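Local coordinates for protein 2-oxoglutarate carboxylase small subunit (PDB 7KCT) that belongs to the biotin carboxylase family of ATP-grasp proteins and holds adenosine-5'-diphosphate, bicarbonate ion and magnesium ion, at residues Lys12-Ala17 and Leu33-Val38; Glu21-Val26 and Ala48-Met53; Gly112-Val117 and Gly275-Gly280; Gly223-Asn228 and Ile321-Gly326. All coordinates share one frame; numbering follows the deposited sequence.

Interaction 1: residues Lys12-Ala17 and Leu33-Val38; sequences KKVLVA and LGIQTV
Two neighbouring parallel strands, 13-16 and 36-38, pair in a largely buried contact of the N-terminal parallel sheet, where 13-16 is the middle strand and 36-41 flanks it. Four backbone bonds fix the register. Gln36 N donates to Lys12 O from above the carbonyl plane, whereas Val14 N reaches Gln36 O at 2.9 Å, nearly along its C=O axis. Val38 N then gives to Val14 O at 3.0 Å, the most bent of the four (141° at hydrogen), and Val16 N meets Val38 O almost straight, at 176°. The strand directions differ by 28°; with helix 20-32 between them in the chain, strands and helix make a beta-alpha-beta crossover in a Rossmann-like domain of the biotin carboxylase family. On the face carrying Lys13, Leu15 and Val38, the branches of Val38 divide the work. Its CG1, anti to the backbone N, lies against CG and CD1 of Leu15, while CG2 crosses the Lys13 chain obliquely, 3.6 Å from CD. Lys13 bends at chi3, and its ammonium forms a salt bridge with Glu56. On the face of Val14 and Thr37, towards Cys30 of helix 20-32, Val14 packs its CG2 on Ile35 CG2 at 3.6 Å. At the strand entrance a water donates to both Lys12 O and Gly34 O, each at 2.9 Å; Gly34 closes the preceding helix in a Schellman motif.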
loop_
_atom_site.group_PDB
_atom_site.type_symbol
_atom_site.label_atom_id
_atom_site.label_comp_id
_atom_site.label_asym_id
_atom_site.label_seq_id
_atom_site.Cartn_x
_atom_site.Cartn_y
_atom_site.Cartn_z
ATOM N N LYS A 12 -12.696 -6.155 24.345
ATOM C CA LYS A 12 -12.738 -7.470 23.806
ATOM C C LYS A 12 -13.542 -7.445 22.527
ATOM O O LYS A 12 -13.274 -8.193 21.659
ATOM C CB LYS A 12 -13.403 -8.429 24.763
ATOM C CG LYS A 12 -12.518 -8.994 25.844
ATOM C CD LYS A 12 -13.382 -9.479 26.994
ATOM C CE LYS A 12 -12.578 -9.882 28.215
ATOM N NZ LYS A 12 -12.767 -11.321 28.496
ATOM N N LYS A 13 -14.534 -6.582 22.429
ATOM C CA LYS A 13 -15.370 -6.545 21.251
ATOM C C LYS A 13 -15.840 -5.113 20.903
ATOM O O LYS A 13 -16.215 -4.393 21.776
ATOM C CB LYS A 13 -16.576 -7.448 21.451
ATOM C CG LYS A 13 -17.492 -7.558 20.261
ATOM C CD LYS A 13 -18.693 -8.428 20.517
ATOM C CE LYS A 13 -18.291 -9.851 20.776
ATOM N NZ LYS A 13 -19.433 -10.755 20.732
ATOM N N VAL A 14 -15.778 -4.734 19.626
ATOM C CA VAL A 14 -16.186 -3.409 19.162
ATOM C C VAL A 14 -17.230 -3.605 18.070
ATOM O O VAL A 14 -17.021 -4.400 17.134
ATOM C CB VAL A 14 -14.995 -2.595 18.612
ATOM C CG1 VAL A 14 -15.459 -1.298 17.906
ATOM C CG2 VAL A 14 -14.011 -2.324 19.677
ATOM N N LEU A 15 -18.323 -2.858 18.164
ATOM C CA LEU A 15 -19.315 -2.730 17.099
ATOM C C LEU A 15 -19.006 -1.494 16.234
ATOM O O LEU A 15 -18.747 -0.389 16.750
ATOM C CB LEU A 15 -20.696 -2.663 17.729
ATOM C CG LEU A 15 -21.911 -2.654 16.790
ATOM C CD1 LEU A 15 -23.229 -3.145 17.416
ATOM C CD2 LEU A 15 -22.178 -1.287 16.148
ATOM N N VAL A 16 -18.998 -1.698 14.912
ATOM C CA VAL A 16 -18.687 -0.664 13.930
ATOM C C VAL A 16 -20.027 -0.211 13.367
ATOM O O VAL A 16 -20.699 -0.979 12.676
ATOM C CB VAL A 16 -17.778 -1.227 12.833
ATOM C CG1 VAL A 16 -17.465 -0.172 11.851
ATOM C CG2 VAL A 16 -16.495 -1.852 13.460
ATOM N N ALA A 17 -20.470 0.997 13.690
ATOM C CA ALA A 17 -21.812 1.439 13.285
ATOM C C ALA A 17 -21.730 2.205 11.960
ATOM O O ALA A 17 -21.904 3.424 11.892
ATOM C CB ALA A 17 -22.452 2.280 14.379
ATOM N N LEU A 33 -5.353 -5.106 16.574
ATOM C CA LEU A 33 -5.384 -5.010 18.032
ATOM C C LEU A 33 -5.912 -6.255 18.733
ATOM O O LEU A 33 -5.880 -6.293 19.954
ATOM C CB LEU A 33 -6.247 -3.810 18.452
ATOM C CG LEU A 33 -5.732 -2.420 18.116
ATOM C CD1 LEU A 33 -6.751 -1.332 18.427
ATOM C CD2 LEU A 33 -4.439 -2.187 18.913
ATOM N N GLY A 34 -6.395 -7.269 18.009
ATOM C CA GLY A 34 -6.926 -8.475 18.619
ATOM C C GLY A 34 -8.321 -8.341 19.161
ATOM O O GLY A 34 -8.691 -9.055 20.094
ATOM N N ILE A 35 -9.101 -7.438 18.617
ATOM C CA ILE A 35 -10.447 -7.157 19.088
ATOM C C ILE A 35 -11.431 -7.835 18.137
ATOM O O ILE A 35 -11.276 -7.748 16.910
ATOM C CB ILE A 35 -10.714 -5.639 19.126
ATOM C CG1 ILE A 35 -9.753 -4.943 20.098
ATOM C CG2 ILE A 35 -12.160 -5.371 19.445
ATOM C CD1 ILE A 35 -9.660 -3.419 19.855
ATOM N N GLN A 36 -12.457 -8.467 18.698
ATOM C CA GLN A 36 -13.546 -9.034 17.911
ATOM C C GLN A 36 -14.417 -7.916 17.371
ATOM O O GLN A 36 -14.600 -6.891 18.027
ATOM C CB GLN A 36 -14.386 -9.966 18.795
ATOM C CG GLN A 36 -13.538 -11.166 19.264
ATOM C CD GLN A 36 -14.128 -11.951 20.400
ATOM O OE1 GLN A 36 -15.227 -11.672 20.856
ATOM N NE2 GLN A 36 -13.402 -12.972 20.854
ATOM N N THR A 37 -15.011 -8.132 16.207
ATOM C CA THR A 37 -15.738 -7.057 15.537
ATOM C C THR A 37 -17.168 -7.497 15.227
ATOM O O THR A 37 -17.441 -8.679 14.951
ATOM C CB THR A 37 -15.076 -6.635 14.216
ATOM O OG1 THR A 37 -15.002 -7.788 13.370
ATOM C CG2 THR A 37 -13.678 -6.054 14.425
ATOM N N VAL A 38 -18.067 -6.516 15.242
ATOM C CA VAL A 38 -19.486 -6.676 14.974
ATOM C C VAL A 38 -19.841 -5.716 13.866
ATOM O O VAL A 38 -19.574 -4.512 13.989
ATOM C CB VAL A 38 -20.368 -6.349 16.197
ATOM C CG1 VAL A 38 -21.826 -6.600 15.889
ATOM C CG2 VAL A 38 -19.964 -7.152 17.444
HETATM O O HOH W 1 -10.883 -9.894 21.810
#

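Interaction 2: residues Glu21-Val26 and Ala48-Met53; sequences EIACRV and ARHVKM
Helix 20-32 of the Rossmann-like N-terminal domain and the short helix 49-53 run side by side, their segment axes 9.0 Å apart at closest approach and 20° from parallel. No hydrogen bond crosses between 21-26 and 48-53; the contact is packing of sulfur and carbon. The sulfur contacts centre on Cys24, whose SG stands anti to its own carbonyl carbon (chi1 -66°) and extends between the two helices, toward helix 49-53. There it touches Arg49 CG, approaches the backbone His50 N at 3.8 Å and meets Met53 SD at 3.7 Å. The carbon contacts belong to Ala23 and His50: the two CB atoms stand 3.7 Å apart, and the methyl lies oblique to the imidazole. His50 holds its CG in the crowded position between backbone N and carbonyl carbon (chi1 74°), and its NE2 bonds Ile40 O, anchoring the ring to strand 36-41. Charged groups point elsewhere. Arg49 touches Cys24 SG through CG alone, then bends at chi2 and chi3 and carries its guanidinium to Glu419 of the second subunit, a salt bridge joined by Lys52; one guanidinium face is also overlain by Lys52 CD. The short helix thus faces helix 20-32 on one flank and the dimer partner on another. Met53 turns at chi3, which places its CE methyl 3.6 Å from the backbone oxygen Cys24 O.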
loop_
_atom_site.group_PDB
_atom_site.type_symbol
_atom_site.label_atom_id
_atom_site.label_comp_id
_atom_site.label_asym_id
_atom_site.label_seq_id
_atom_site.Cartn_x
_atom_site.Cartn_y
_atom_site.Cartn_z
ATOM N N GLU A 21 -16.087 1.566 2.947
ATOM C CA GLU A 21 -14.638 1.563 3.153
ATOM C C GLU A 21 -14.248 1.867 4.591
ATOM O O GLU A 21 -13.234 1.347 5.077
ATOM C CB GLU A 21 -13.943 2.546 2.203
ATOM C CG GLU A 21 -14.208 4.047 2.422
ATOM C CD GLU A 21 -13.185 4.696 3.336
ATOM O OE1 GLU A 21 -12.224 3.997 3.768
ATOM O OE2 GLU A 21 -13.334 5.917 3.604
ATOM N N ILE A 22 -14.981 2.769 5.262
ATOM C CA ILE A 22 -14.597 3.164 6.618
ATOM C C ILE A 22 -14.891 2.023 7.588
ATOM O O ILE A 22 -14.167 1.826 8.567
ATOM C CB ILE A 22 -15.294 4.495 6.991
ATOM C CG1 ILE A 22 -14.779 5.030 8.319
ATOM C CG2 ILE A 22 -16.827 4.356 7.117
ATOM C CD1 ILE A 22 -13.286 5.334 8.369
ATOM N N ALA A 23 -15.951 1.251 7.349
ATOM C CA ALA A 23 -16.179 0.129 8.242
ATOM C C ALA A 23 -15.040 -0.878 8.085
ATOM O O ALA A 23 -14.516 -1.381 9.091
ATOM C CB ALA A 23 -17.556 -0.498 8.000
ATOM N N CYS A 24 -14.548 -1.075 6.850
ATOM C CA CYS A 24 -13.411 -1.969 6.649
ATOM C C CYS A 24 -12.152 -1.444 7.318
ATOM O O CYS A 24 -11.407 -2.216 7.938
ATOM C CB CYS A 24 -13.170 -2.211 5.155
ATOM S SG CYS A 24 -14.541 -3.141 4.364
ATOM N N ARG A 25 -11.905 -0.146 7.205
ATOM C CA ARG A 25 -10.761 0.502 7.847
ATOM C C ARG A 25 -10.771 0.313 9.353
ATOM O O ARG A 25 -9.731 0.031 9.971
ATOM C CB ARG A 25 -10.788 1.993 7.475
ATOM C CG ARG A 25 -9.858 2.853 8.306
ATOM C CD ARG A 25 -8.437 2.710 7.811
ATOM N NE ARG A 25 -7.447 3.491 8.548
ATOM C CZ ARG A 25 -6.724 3.032 9.553
ATOM N NH1 ARG A 25 -6.899 1.786 9.997
ATOM N NH2 ARG A 25 -5.802 3.830 10.094
ATOM N N VAL A 26 -11.925 0.490 9.976
ATOM C CA VAL A 26 -12.011 0.278 11.413
ATOM C C VAL A 26 -11.862 -1.203 11.762
ATOM O O VAL A 26 -11.185 -1.556 12.736
ATOM C CB VAL A 26 -13.338 0.863 11.935
ATOM C CG1 VAL A 26 -13.564 0.487 13.390
ATOM C CG2 VAL A 26 -13.352 2.422 11.743
ATOM N N ALA A 48 -21.986 -7.300 1.368
ATOM C CA ALA A 48 -21.008 -6.239 1.612
ATOM C C ALA A 48 -19.710 -6.806 2.176
ATOM O O ALA A 48 -19.711 -7.758 2.965
ATOM C CB ALA A 48 -21.552 -5.204 2.592
ATOM N N ARG A 49 -18.603 -6.188 1.774
ATOM C CA ARG A 49 -17.287 -6.600 2.255
ATOM C C ARG A 49 -17.123 -6.416 3.767
ATOM O O ARG A 49 -16.498 -7.257 4.430
ATOM C CB ARG A 49 -16.225 -5.822 1.490
ATOM C CG ARG A 49 -14.842 -6.149 1.914
ATOM C CD ARG A 49 -14.515 -7.624 1.768
ATOM N NE ARG A 49 -15.007 -8.198 0.510
ATOM C CZ ARG A 49 -14.962 -9.499 0.185
ATOM N NH1 ARG A 49 -14.485 -10.424 1.027
ATOM N NH2 ARG A 49 -15.469 -9.889 -0.977
ATOM N N HIS A 50 -17.679 -5.327 4.349
ATOM C CA HIS A 50 -17.527 -5.155 5.790
ATOM C C HIS A 50 -18.234 -6.254 6.565
ATOM O O HIS A 50 -17.769 -6.630 7.635
ATOM C CB HIS A 50 -18.014 -3.769 6.240
ATOM C CG HIS A 50 -19.513 -3.562 6.256
ATOM N ND1 HIS A 50 -20.248 -3.259 5.130
ATOM C CD2 HIS A 50 -20.378 -3.491 7.288
ATOM C CE1 HIS A 50 -21.509 -3.059 5.466
ATOM N NE2 HIS A 50 -21.600 -3.149 6.779
ATOM N N VAL A 51 -19.337 -6.793 6.018
ATOM C CA VAL A 51 -20.031 -7.942 6.608
ATOM C C VAL A 51 -19.175 -9.209 6.544
ATOM O O VAL A 51 -19.153 -9.983 7.497
ATOM C CB VAL A 51 -21.404 -8.143 5.931
ATOM C CG1 VAL A 51 -22.110 -9.496 6.382
ATOM C CG2 VAL A 51 -22.281 -6.902 6.174
ATOM N N LYS A 52 -18.454 -9.441 5.436
ATOM C CA LYS A 52 -17.580 -10.617 5.365
ATOM C C LYS A 52 -16.378 -10.502 6.307
ATOM O O LYS A 52 -15.953 -11.502 6.909
ATOM C CB LYS A 52 -17.106 -10.822 3.927
ATOM C CG LYS A 52 -18.166 -11.422 3.011
ATOM C CD LYS A 52 -17.867 -11.144 1.519
ATOM C CE LYS A 52 -18.681 -12.076 0.596
ATOM N NZ LYS A 52 -17.988 -13.452 0.489
ATOM N N MET A 53 -15.831 -9.297 6.468
ATOM C CA MET A 53 -14.618 -9.120 7.268
ATOM C C MET A 53 -14.907 -9.204 8.762
ATOM O O MET A 53 -14.055 -9.667 9.518
ATOM C CB MET A 53 -13.966 -7.749 6.993
ATOM C CG MET A 53 -13.123 -7.602 5.772
ATOM S SD MET A 53 -12.357 -5.919 5.566
ATOM C CE MET A 53 -11.481 -5.677 7.052
#

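Interaction 3: residues Gly112-Val117 and Gly275-Gly280; sequences GPHWKV and GYYSAG
Tyr276 and Tyr277 leave adjacent backbone positions with different first torsions: CG of Tyr276 is anti to its backbone N (chi1 -160°), while CG of Tyr277 takes the crowded position between N and carbonyl carbon (chi1 52°). The first setting lays the Tyr276 ring beside Pro113, the two side chains pointing the same way. Pro113 CB sits over one ring face, 4.1 Å from the ring centroid and 29° off the normal, a CH-pi contact; Pro113 CG rests near the hydroxyl. Val117 CG1 comes to the edge of the same ring, 3.9 Å from Tyr276 CD1. The ring's tip is tied within its own segment, since Tyr276 OH donates to Ala279 O at 2.7 Å from above the carbonyl plane. The second setting carries Tyr277 across the loop, so that Gly112 O meets its edge near CE1, and Tyr277 OH lies in plane at the imidazole edge of His114, 3.6 Å from His114 CB. Here the Rossmann-like N-terminal domain meets the ATP-grasp part: the start of helix 115-120 lies against the entry to strand 278-286, just after helix 257-273 ends in a Schellman motif at Gly275. His114 is the N-cap of helix 115-120, its ND1 accepting from Lys116 N at 2.9 Å, close to the ring plane. No direct hydrogen bond joins the segments, but a water over the centre of one Tyr277 face accepts from His114 N at 2.8 Å, accepts from Tyr277 N, and donates to Gly275 O.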
loop_
_atom_site.group_PDB
_atom_site.type_symbol
_atom_site.label_atom_id
_atom_site.label_comp_id
_atom_site.label_asym_id
_atom_site.label_seq_id
_atom_site.Cartn_x
_atom_site.Cartn_y
_atom_site.Cartn_z
ATOM N N GLY A 112 -14.858 8.335 20.247
ATOM C CA GLY A 112 -15.073 9.685 19.776
ATOM C C GLY A 112 -14.925 10.634 20.953
ATOM O O GLY A 112 -14.555 10.212 22.052
ATOM N N PRO A 113 -15.132 11.935 20.741
ATOM C CA PRO A 113 -14.960 12.896 21.842
ATOM C C PRO A 113 -16.196 12.839 22.739
ATOM O O PRO A 113 -17.205 12.226 22.412
ATOM C CB PRO A 113 -14.784 14.253 21.121
ATOM C CG PRO A 113 -15.532 14.095 19.835
ATOM C CD PRO A 113 -15.393 12.601 19.449
ATOM N N HIS A 114 -16.116 13.481 23.894
ATOM C CA HIS A 114 -17.282 13.510 24.770
ATOM C C HIS A 114 -18.521 14.044 24.068
ATOM O O HIS A 114 -18.461 14.997 23.287
ATOM C CB HIS A 114 -16.951 14.351 26.009
ATOM C CG HIS A 114 -17.890 14.121 27.138
ATOM N ND1 HIS A 114 -19.121 14.728 27.199
ATOM C CD2 HIS A 114 -17.874 13.205 28.128
ATOM C CE1 HIS A 114 -19.766 14.297 28.267
ATOM N NE2 HIS A 114 -19.048 13.343 28.825
ATOM N N TRP A 115 -19.673 13.465 24.394
ATOM C CA TRP A 115 -20.880 13.951 23.763
ATOM C C TRP A 115 -21.166 15.443 24.023
ATOM O O TRP A 115 -21.873 16.031 23.230
ATOM C CB TRP A 115 -22.102 13.153 24.196
ATOM C CG TRP A 115 -22.499 13.340 25.637
ATOM C CD1 TRP A 115 -22.103 12.576 26.704
ATOM C CD2 TRP A 115 -23.386 14.342 26.171
ATOM N NE1 TRP A 115 -22.682 13.047 27.870
ATOM C CE2 TRP A 115 -23.473 14.125 27.572
ATOM C CE3 TRP A 115 -24.116 15.388 25.606
ATOM C CZ2 TRP A 115 -24.254 14.930 28.408
ATOM C CZ3 TRP A 115 -24.887 16.187 26.446
ATOM C CH2 TRP A 115 -24.960 15.938 27.827
ATOM N N LYS A 116 -20.672 16.064 25.081
ATOM C CA LYS A 116 -20.932 17.477 25.281
ATOM C C LYS A 116 -20.180 18.337 24.282
ATOM O O LYS A 116 -20.632 19.440 23.950
ATOM C CB LYS A 116 -20.491 17.897 26.666
ATOM C CG LYS A 116 -21.357 17.548 27.807
ATOM C CD LYS A 116 -20.629 18.092 29.045
ATOM C CE LYS A 116 -21.039 17.276 30.282
ATOM N NZ LYS A 116 -21.398 18.203 31.401
ATOM N N VAL A 117 -18.965 17.921 23.913
ATOM C CA VAL A 117 -18.208 18.665 22.899
ATOM C C VAL A 117 -18.825 18.486 21.520
ATOM O O VAL A 117 -18.858 19.419 20.708
ATOM C CB VAL A 117 -16.728 18.256 22.906
ATOM C CG1 VAL A 117 -15.940 19.184 22.004
ATOM C CG2 VAL A 117 -16.200 18.314 24.296
ATOM N N GLY A 275 -11.769 20.793 26.117
ATOM C CA GLY A 275 -11.564 19.421 26.542
ATOM C C GLY A 275 -11.775 18.398 25.439
ATOM O O GLY A 275 -12.520 17.434 25.634
ATOM N N TYR A 276 -11.111 18.582 24.290
ATOM C CA TYR A 276 -11.256 17.657 23.166
ATOM C C TYR A 276 -10.350 16.454 23.396
ATOM O O TYR A 276 -9.202 16.604 23.804
ATOM C CB TYR A 276 -10.891 18.325 21.811
ATOM C CG TYR A 276 -11.490 17.574 20.630
ATOM C CD1 TYR A 276 -12.801 17.751 20.291
ATOM C CD2 TYR A 276 -10.743 16.664 19.876
ATOM C CE1 TYR A 276 -13.379 17.055 19.279
ATOM C CE2 TYR A 276 -11.343 15.949 18.811
ATOM C CZ TYR A 276 -12.660 16.149 18.547
ATOM O OH TYR A 276 -13.363 15.505 17.531
ATOM N N TYR A 277 -10.849 15.252 23.071
ATOM C CA TYR A 277 -10.000 14.074 22.929
ATOM C C TYR A 277 -10.549 13.213 21.788
ATOM O O TYR A 277 -11.637 13.458 21.265
ATOM C CB TYR A 277 -9.866 13.262 24.253
ATOM C CG TYR A 277 -11.164 12.875 24.961
ATOM C CD1 TYR A 277 -12.005 11.915 24.419
ATOM C CD2 TYR A 277 -11.499 13.415 26.222
ATOM C CE1 TYR A 277 -13.176 11.540 25.057
ATOM C CE2 TYR A 277 -12.693 13.048 26.880
ATOM C CZ TYR A 277 -13.516 12.104 26.299
ATOM O OH TYR A 277 -14.693 11.718 26.916
ATOM N N SER A 278 -9.764 12.214 21.395
ATOM C CA SER A 278 -10.022 11.394 20.213
ATOM C C SER A 278 -9.555 12.247 19.036
ATOM O O SER A 278 -8.805 13.215 19.231
ATOM C CB SER A 278 -11.482 10.988 20.042
ATOM O OG SER A 278 -11.532 9.970 19.039
ATOM N N ALA A 279 -9.991 11.899 17.832
ATOM C CA ALA A 279 -9.611 12.587 16.618
ATOM C C ALA A 279 -10.656 13.641 16.288
ATOM O O ALA A 279 -11.854 13.481 16.554
ATOM C CB ALA A 279 -9.477 11.616 15.437
ATOM N N GLY A 280 -10.192 14.733 15.722
ATOM C CA GLY A 280 -11.074 15.786 15.257
ATOM C C GLY A 280 -10.291 16.656 14.305
ATOM O O GLY A 280 -9.069 16.571 14.232
HETATM O O HOH W 2 -13.917 15.201 24.246
#

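Interaction 4: residues Gly223-Asn228 and Ile321-Gly326; sequences GDKYGN and IRIAAG
Lys225 reaches from a tight turn to the end of a helix, its CB directed toward segment 321-326. CG, anti to the carbonyl carbon (chi1 -65°), begins an extended chain along which CG, CD and CE pass Ile323 O in turn, CE at 3.7 Å. At the tip NZ donates to Ala324 O at 3.1 Å, from above that carbonyl plane rather than on a lone pair. The next residue makes a second polar link: Tyr226 OH gives a 2.7 Å hydrogen bond to Gly326 O, in the carbonyl plane and on a lone pair, with the oxygen at the ring edge. The lysine bond takes a carbonyl of the last helical turn, where its positive charge would probably be stabilised; the tyrosine bond takes that of Gly326, just past it. Gly326, with positive phi, forms the Schellman motif there, its N bonding Ile323 O. That same oxygen takes a water's hydrogen at 3.0 Å, and the water in turn accepts from Lys225 N. Apolar packing comes from Ile323, whose CD1 lies 3.1 Å from Gly223 O and whose CG2 rests against Asp224 CA. The hairpin end is a type I beta turn from Asp224 to Gly227, braced by an Asx turn, with Asp224 OD1 accepting from Tyr226 N at 2.8 Å; the same oxygen also takes Asn228 N. This turn links antiparallel strands 215-223 and 229-236 of the ATP-grasp part and lies on the end of helix 316-324, whose Ile321 faces Ala29 and Cys30 of helix 20-32.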
loop_
_atom_site.group_PDB
_atom_site.type_symbol
_atom_site.label_atom_id
_atom_site.label_comp_id
_atom_site.label_asym_id
_atom_site.label_seq_id
_atom_site.Cartn_x
_atom_site.Cartn_y
_atom_site.Cartn_z
ATOM N N GLY A 223 -6.184 13.799 20.683
ATOM C CA GLY A 223 -5.982 13.942 22.120
ATOM C C GLY A 223 -6.392 12.693 22.880
ATOM O O GLY A 223 -7.280 11.953 22.458
ATOM N N ASP A 224 -5.755 12.480 24.044
ATOM C CA ASP A 224 -6.168 11.417 24.959
ATOM C C ASP A 224 -7.060 11.977 26.074
ATOM O O ASP A 224 -7.355 13.168 26.129
ATOM C CB ASP A 224 -4.956 10.659 25.512
ATOM C CG ASP A 224 -4.069 11.489 26.457
ATOM O OD1 ASP A 224 -4.564 12.460 27.066
ATOM O OD2 ASP A 224 -2.881 11.112 26.611
ATOM N N LYS A 225 -7.527 11.098 26.957
ATOM C CA LYS A 225 -8.476 11.507 27.988
ATOM C C LYS A 225 -7.804 12.221 29.161
ATOM O O LYS A 225 -8.504 12.664 30.075
ATOM C CB LYS A 225 -9.257 10.278 28.460
ATOM C CG LYS A 225 -10.148 9.693 27.333
ATOM C CD LYS A 225 -11.098 8.615 27.808
ATOM C CE LYS A 225 -12.075 8.191 26.721
ATOM N NZ LYS A 225 -12.907 6.993 27.138
ATOM N N TYR A 226 -6.477 12.358 29.121
ATOM C CA TYR A 226 -5.669 12.917 30.193
ATOM C C TYR A 226 -5.100 14.272 29.821
ATOM O O TYR A 226 -4.089 14.694 30.398
ATOM C CB TYR A 226 -4.533 11.955 30.529
ATOM C CG TYR A 226 -5.045 10.559 30.735
ATOM C CD1 TYR A 226 -5.774 10.235 31.865
ATOM C CD2 TYR A 226 -4.844 9.575 29.772
ATOM C CE1 TYR A 226 -6.268 8.959 32.049
ATOM C CE2 TYR A 226 -5.332 8.294 29.940
ATOM C CZ TYR A 226 -6.042 7.988 31.076
ATOM O OH TYR A 226 -6.527 6.708 31.238
ATOM N N GLY A 227 -5.700 14.927 28.825
ATOM C CA GLY A 227 -5.323 16.269 28.424
ATOM C C GLY A 227 -4.103 16.398 27.540
ATOM O O GLY A 227 -3.635 17.517 27.329
ATOM N N ASN A 228 -3.560 15.321 27.004
ATOM C CA ASN A 228 -2.420 15.436 26.102
ATOM C C ASN A 228 -2.933 15.490 24.659
ATOM O O ASN A 228 -3.341 14.466 24.099
ATOM C CB ASN A 228 -1.461 14.274 26.287
ATOM C CG ASN A 228 -0.260 14.356 25.350
ATOM O OD1 ASN A 228 0.238 13.335 24.873
ATOM N ND2 ASN A 228 0.186 15.564 25.052
ATOM N N ILE A 321 -9.043 4.094 18.977
ATOM C CA ILE A 321 -9.529 2.960 19.745
ATOM C C ILE A 321 -8.759 2.829 21.049
ATOM O O ILE A 321 -9.340 2.586 22.095
ATOM C CB ILE A 321 -9.425 1.680 18.901
ATOM C CG1 ILE A 321 -10.394 1.780 17.716
ATOM C CG2 ILE A 321 -9.783 0.464 19.759
ATOM C CD1 ILE A 321 -10.091 0.840 16.615
ATOM N N ARG A 322 -7.448 3.008 21.010
ATOM C CA ARG A 322 -6.649 2.968 22.220
ATOM C C ARG A 322 -7.029 4.077 23.197
ATOM O O ARG A 322 -7.012 3.869 24.418
ATOM C CB ARG A 322 -5.183 3.100 21.863
ATOM C CG ARG A 322 -4.539 1.903 21.267
ATOM C CD ARG A 322 -3.130 2.269 20.748
ATOM N NE ARG A 322 -2.413 1.039 20.583
ATOM C CZ ARG A 322 -1.631 0.733 19.556
ATOM N NH1 ARG A 322 -1.422 1.599 18.559
ATOM N NH2 ARG A 322 -1.064 -0.474 19.529
ATOM N N ILE A 323 -7.229 5.294 22.681
ATOM C CA ILE A 323 -7.617 6.431 23.502
ATOM C C ILE A 323 -8.940 6.156 24.178
ATOM O O ILE A 323 -9.120 6.442 25.361
ATOM C CB ILE A 323 -7.687 7.707 22.632
ATOM C CG1 ILE A 323 -6.329 8.300 22.368
ATOM C CG2 ILE A 323 -8.576 8.758 23.255
ATOM C CD1 ILE A 323 -6.337 9.245 21.162
ATOM N N ALA A 324 -9.889 5.576 23.444
ATOM C CA ALA A 324 -11.198 5.305 24.023
ATOM C C ALA A 324 -11.111 4.253 25.133
ATOM O O ALA A 324 -11.893 4.302 26.086
ATOM C CB ALA A 324 -12.168 4.841 22.937
ATOM N N ALA A 325 -10.149 3.350 25.051
ATOM C CA ALA A 325 -9.884 2.379 26.112
ATOM C C ALA A 325 -9.120 2.973 27.302
ATOM O O ALA A 325 -8.925 2.278 28.316
ATOM C CB ALA A 325 -9.064 1.231 25.528
ATOM N N GLY A 326 -8.662 4.223 27.194
ATOM C CA GLY A 326 -7.950 4.876 28.275
ATOM C C GLY A 326 -6.448 4.848 28.175
ATOM O O GLY A 326 -5.770 5.191 29.156
HETATM O O HOH W 3 -6.969 8.105 26.725
#

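How the interactions relate
Interactions 1 and 2 interleave along the chain in the N-terminal domain, with centres 12 Å apart; Val16 packs on Ala23 and Val26 of helix 20-32, which joins the strands of interaction 1 and supplies the first segment of interaction 2. Both close before interactions 3 and 4 open; these also cross in sequence, their centres 10 Å apart, and meet where Ser278 N probably bonds Gly223 O (2.7 Å) between strands 215-223 and 278-286. Helix 316-324 connects the pairs: Leu33 and Ile35 of interaction 1 touch Ile321 of interaction 4. Interaction 3 adds another junction between the Rossmann-like and ATP-grasp regions, so these meet at more than one place, while interaction 2 adjoins the second subunit.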